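Local atomic coordinates of protein CT_858 (PDB entry 3DOR), a protein that is a secreted chlamydial protease, probably a serine-type endopeptidase, and forms a dimer in its mature state. Residues 35-38 and 39-43; 523-527 and 528-532. All coordinates share one frame; numbering follows the deposited sequence.

Contact 1. Residues 35-38 and 39-43; sequences DLVQ and SSVSA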
loop_
_atom_site.group_PDB
_atom_site.type_symbol
_atom_site.label_atom_id
_atom_site.label_comp_id
_atom_site.label_asym_id
_atom_site.label_seq_id
_atom_site.Cartn_x
_atom_site.Cartn_y
_atom_site.Cartn_z
ATOM N N ASP B 35 -15.525 9.122 -24.944
ATOM C CA ASP B 35 -16.535 8.128 -24.588
ATOM C C ASP B 35 -15.835 6.854 -24.151
ATOM O O ASP B 35 -15.081 6.252 -24.918
ATOM C CB ASP B 35 -17.455 7.798 -25.767
ATOM C CG ASP B 35 -18.492 6.740 -25.407
ATOM O OD1 ASP B 35 -19.458 7.068 -24.683
ATOM O OD2 ASP B 35 -18.325 5.575 -25.827
ATOM N N LEU B 36 -16.107 6.442 -22.919
ATOM C CA LEU B 36 -15.493 5.257 -22.342
ATOM C C LEU B 36 -15.631 3.969 -23.156
ATOM O O LEU B 36 -14.634 3.387 -23.574
ATOM C CB LEU B 36 -16.034 5.043 -20.925
ATOM C CG LEU B 36 -15.486 3.825 -20.171
ATOM C CD1 LEU B 36 -13.971 3.709 -20.341
ATOM C CD2 LEU B 36 -15.851 3.954 -18.709
ATOM N N VAL B 37 -16.861 3.521 -23.372
ATOM C CA VAL B 37 -17.096 2.291 -24.126
ATOM C C VAL B 37 -16.383 2.313 -25.474
ATOM O O VAL B 37 -15.666 1.378 -25.823
ATOM C CB VAL B 37 -18.609 2.064 -24.360
ATOM C CG1 VAL B 37 -18.831 0.783 -25.158
ATOM C CG2 VAL B 37 -19.331 1.986 -23.025
ATOM N N GLN B 38 -16.572 3.390 -26.226
ATOM C CA GLN B 38 -15.945 3.529 -27.536
ATOM C C GLN B 38 -14.408 3.498 -27.494
ATOM O O GLN B 38 -13.772 2.866 -28.341
ATOM C CB GLN B 38 -16.445 4.814 -28.199
ATOM C CG GLN B 38 -15.884 5.063 -29.581
ATOM C CD GLN B 38 -14.794 6.111 -29.582
ATOM O OE1 GLN B 38 -15.048 7.287 -29.309
ATOM N NE2 GLN B 38 -13.569 5.691 -29.883
ATOM N N SER B 39 -13.806 4.176 -26.518
ATOM C CA SER B 39 -12.345 4.173 -26.401
ATOM C C SER B 39 -11.899 2.752 -26.065
ATOM O O SER B 39 -10.860 2.282 -26.529
ATOM C CB SER B 39 -11.878 5.115 -25.281
ATOM O OG SER B 39 -12.327 6.444 -25.487
ATOM N N SER B 40 -12.688 2.075 -25.241
ATOM C CA SER B 40 -12.371 0.709 -24.852
ATOM C C SER B 40 -12.462 -0.208 -26.072
ATOM O O SER B 40 -11.532 -0.965 -26.369
ATOM C CB SER B 40 -13.337 0.230 -23.771
ATOM O OG SER B 40 -12.962 -1.056 -23.307
ATOM N N VAL B 41 -13.587 -0.133 -26.775
ATOM C CA VAL B 41 -13.786 -0.947 -27.965
ATOM C C VAL B 41 -12.643 -0.743 -28.946
ATOM O O VAL B 41 -12.178 -1.691 -29.580
ATOM C CB VAL B 41 -15.125 -0.604 -28.657
ATOM C CG1 VAL B 41 -15.137 -1.134 -30.085
ATOM C CG2 VAL B 41 -16.272 -1.219 -27.872
ATOM N N SER B 42 -12.180 0.496 -29.060
ATOM C CA SER B 42 -11.085 0.805 -29.965
ATOM C C SER B 42 -9.798 0.130 -29.507
ATOM O O SER B 42 -9.061 -0.441 -30.314
ATOM C CB SER B 42 -10.875 2.321 -30.043
ATOM O OG SER B 42 -9.705 2.626 -30.784
ATOM N N ALA B 43 -9.524 0.196 -28.208
ATOM C CA ALA B 43 -8.323 -0.428 -27.660
ATOM C C ALA B 43 -8.376 -1.932 -27.877
ATOM O O ALA B 43 -7.392 -2.538 -28.292
ATOM C CB ALA B 43 -8.194 -0.122 -26.173
HETATM O O HOH W 1 -13.562 8.352 -27.143
#

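Contact 2. Residues 523-527 and 528-532; sequences AFIEN and IGVEP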
loop_
_atom_site.group_PDB
_atom_site.type_symbol
_atom_site.label_atom_id
_atom_site.label_comp_id
_atom_site.label_asym_id
_atom_site.label_seq_id
_atom_site.Cartn_x
_atom_site.Cartn_y
_atom_site.Cartn_z
ATOM N N ALA B 523 -16.025 27.285 -11.879
ATOM C CA ALA B 523 -15.159 26.693 -12.895
ATOM C C ALA B 523 -14.372 25.516 -12.323
ATOM O O ALA B 523 -13.996 25.530 -11.148
ATOM C CB ALA B 523 -14.195 27.748 -13.444
ATOM N N PHE B 524 -14.141 24.497 -13.146
ATOM C CA PHE B 524 -13.360 23.340 -12.725
ATOM C C PHE B 524 -11.879 23.663 -12.966
ATOM O O PHE B 524 -11.556 24.667 -13.612
ATOM C CB PHE B 524 -13.729 22.093 -13.539
ATOM C CG PHE B 524 -15.140 21.604 -13.314
ATOM C CD1 PHE B 524 -16.204 22.118 -14.059
ATOM C CD2 PHE B 524 -15.404 20.630 -12.360
ATOM C CE1 PHE B 524 -17.513 21.660 -13.851
ATOM C CE2 PHE B 524 -16.707 20.167 -12.143
ATOM C CZ PHE B 524 -17.765 20.681 -12.890
ATOM N N ILE B 525 -10.990 22.810 -12.460
ATOM C CA ILE B 525 -9.556 23.010 -12.625
ATOM C C ILE B 525 -8.989 22.039 -13.655
ATOM O O ILE B 525 -8.063 22.380 -14.385
ATOM C CB ILE B 525 -8.795 22.811 -11.278
ATOM C CG1 ILE B 525 -9.329 23.787 -10.232
ATOM C CG2 ILE B 525 -7.287 23.051 -11.465
ATOM C CD1 ILE B 525 -9.210 25.224 -10.657
ATOM N N GLU B 526 -9.553 20.832 -13.707
ATOM C CA GLU B 526 -9.110 19.789 -14.638
ATOM C C GLU B 526 -8.904 20.339 -16.050
ATOM O O GLU B 526 -9.805 20.967 -16.599
ATOM C CB GLU B 526 -10.144 18.652 -14.675
ATOM C CG GLU B 526 -9.697 17.402 -15.424
ATOM C CD GLU B 526 -8.492 16.727 -14.787
ATOM O OE1 GLU B 526 -8.215 16.998 -13.600
ATOM O OE2 GLU B 526 -7.827 15.911 -15.468
ATOM N N ASN B 527 -7.718 20.111 -16.616
ATOM C CA ASN B 527 -7.376 20.570 -17.967
ATOM C C ASN B 527 -7.236 22.074 -18.162
ATOM O O ASN B 527 -6.239 22.540 -18.715
ATOM C CB ASN B 527 -8.407 20.057 -18.984
ATOM C CG ASN B 527 -8.350 18.563 -19.157
ATOM O OD1 ASN B 527 -7.339 18.016 -19.605
ATOM N ND2 ASN B 527 -9.430 17.884 -18.791
ATOM N N ILE B 528 -8.251 22.817 -17.730
ATOM C CA ILE B 528 -8.295 24.274 -17.866
ATOM C C ILE B 528 -7.254 25.015 -17.021
ATOM O O ILE B 528 -6.824 26.107 -17.372
ATOM C CB ILE B 528 -9.694 24.819 -17.482
ATOM C CG1 ILE B 528 -10.769 24.145 -18.332
ATOM C CG2 ILE B 528 -9.749 26.321 -17.700
ATOM C CD1 ILE B 528 -10.517 24.234 -19.817
ATOM N N GLY B 529 -6.874 24.424 -15.896
ATOM C CA GLY B 529 -5.892 25.049 -15.040
ATOM C C GLY B 529 -6.312 26.375 -14.447
ATOM O O GLY B 529 -7.489 26.747 -14.451
ATOM N N VAL B 530 -5.323 27.094 -13.934
ATOM C CA VAL B 530 -5.548 28.377 -13.304
ATOM C C VAL B 530 -4.796 29.446 -14.074
ATOM O O VAL B 530 -3.585 29.339 -14.305
ATOM C CB VAL B 530 -5.039 28.356 -11.853
ATOM C CG1 VAL B 530 -5.303 29.685 -11.179
ATOM C CG2 VAL B 530 -5.702 27.214 -11.100
ATOM N N GLU B 531 -5.532 30.474 -14.469
ATOM C CA GLU B 531 -4.977 31.584 -15.212
ATOM C C GLU B 531 -4.327 32.577 -14.262
ATOM O O GLU B 531 -4.751 32.724 -13.112
ATOM C CB GLU B 531 -6.090 32.296 -16.005
ATOM C CG GLU B 531 -7.039 33.193 -15.175
ATOM C CD GLU B 531 -7.925 32.430 -14.171
ATOM O OE1 GLU B 531 -8.181 31.221 -14.365
ATOM O OE2 GLU B 531 -8.389 33.054 -13.187
ATOM N N PRO B 532 -3.264 33.252 -14.724
ATOM C CA PRO B 532 -2.569 34.247 -13.902
ATOM C C PRO B 532 -3.272 35.581 -14.118
ATOM O O PRO B 532 -4.099 35.693 -15.016
ATOM C CB PRO B 532 -1.167 34.263 -14.497
ATOM C CG PRO B 532 -1.448 34.045 -15.973
ATOM C CD PRO B 532 -2.481 32.924 -15.932
HETATM O O HOH W 2 -10.074 26.916 -13.730
#

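Contact 1. Residues 35-38 and 39-43
S39 folds its hydroxyl back onto the carbonyl of D35, one helical turn earlier. CB of S39 lies 3.4 Å from D35 O. Because chi1 is -58°, OG stands beside the serine's own backbone N and not beside its carbonyl carbon, which brings it over the same acceptor: S39 OG donates to D35 O at 2.8 Å, from 46° above the carbonyl plane. S39 N donates to D35 O as well, at 2.9 Å and nearly in line with the C=O bond, so two protein donors with distinct approaches grip one acceptor. Water 1 donates a second hydrogen bond to the hydroxyl, 2.8 Å from S39 OG.

This is the start of helix 36-48, with D35 as its N-cap. D35 OD2 accepts the N-cap bond from Q38 N at 2.8 Å with an N-H...O angle of 162°. D35 N and Q38 OE1 are bridged by water 1, which accepts from D35 N at 3.0 Å and donates to Q38 OE1 at 2.8 Å, taking the place of the direct return bond of a capping box; the bend of the Q38 chain at chi2 carries its amide back toward that water.

Ordinary i to i+4 backbone bonds follow, from S40 N to L36 O, V41 N to V37 O and S42 N to Q38 O. On the exposed face V37 CG1 lies 4.2 Å from V41 CG2, a light apolar contact. The buried face carries L36 and S40 against helices 2-20 and 55-67, where F65 touches L36, S39 and S40, and S40 OG is hydrogen-bonded to E15 and Q44.

Contact 2. Residues 523-527 and 528-532
F524 presents its carbonyl oxygen to the flank of I528, with F524 O 4.3 Å from I528 CB. Water 2 donates to F524 O at 2.7 Å. That water also donates to G529 O at 2.7 Å, so a single molecule ties two acceptors that could not bond to each other.

At I525 both backbone and side chain take part. G529 N donates to I525 O at 2.8 Å, an i to i+4 bond closing an alpha-turn although no helix is present. The ethyl branch of I525 starts beside the backbone N, and its terminal CD1 reaches 4.1 Å from V530 CG2; the two side chains cross obliquely in a purely apolar contact.

E526 supplies a second, tighter closure: I528 N donates to E526 O at 2.7 Å. The C=O...N angle is only 97° and the donor stands above the carbonyl plane, a bent approach imposed by so short a ring. With N527 at phi 68° and psi -51°, this is a classic gamma-turn nested inside the wider turn. I528 CG1 leans toward the same carbonyl, 3.7 Å from E526 O. G529 also has positive phi, and there the chain leaves the turn in extended form through V530.

The turn belongs to the loop between strands 507-518 and 534-535 of the S41 peptidase region. W27 and Y31 of helix 25-32 touch I528, while K28 of that helix forms a salt bridge with E526. I525 and V530 pack together on V474 of helix 468-478, and F524 lies against L516 and V518 of strand 507-518 and touches L206 of the second subunit.

From the N terminus, the chain passes through helices 2-20 and 25-32 before contact 1 opens helix 36-48. Contact 2 comes almost five hundred residues later, between strands 507-518 and 534-535. The two lie in series, neither nested nor crossed, and each is local: contact 1 closes the first turn of a helix, whereas contact 2 closes a tight reversal in a loop. Their centres are 26 Å apart and their nearest atoms about 12 Å, so they do not touch. Contact 1 faces helices 2-20 and 55-67 within the N-terminal helical region. Helix 25-32, shortly before contact 1, packs on contact 2 and joins that region to the S41 peptidase part.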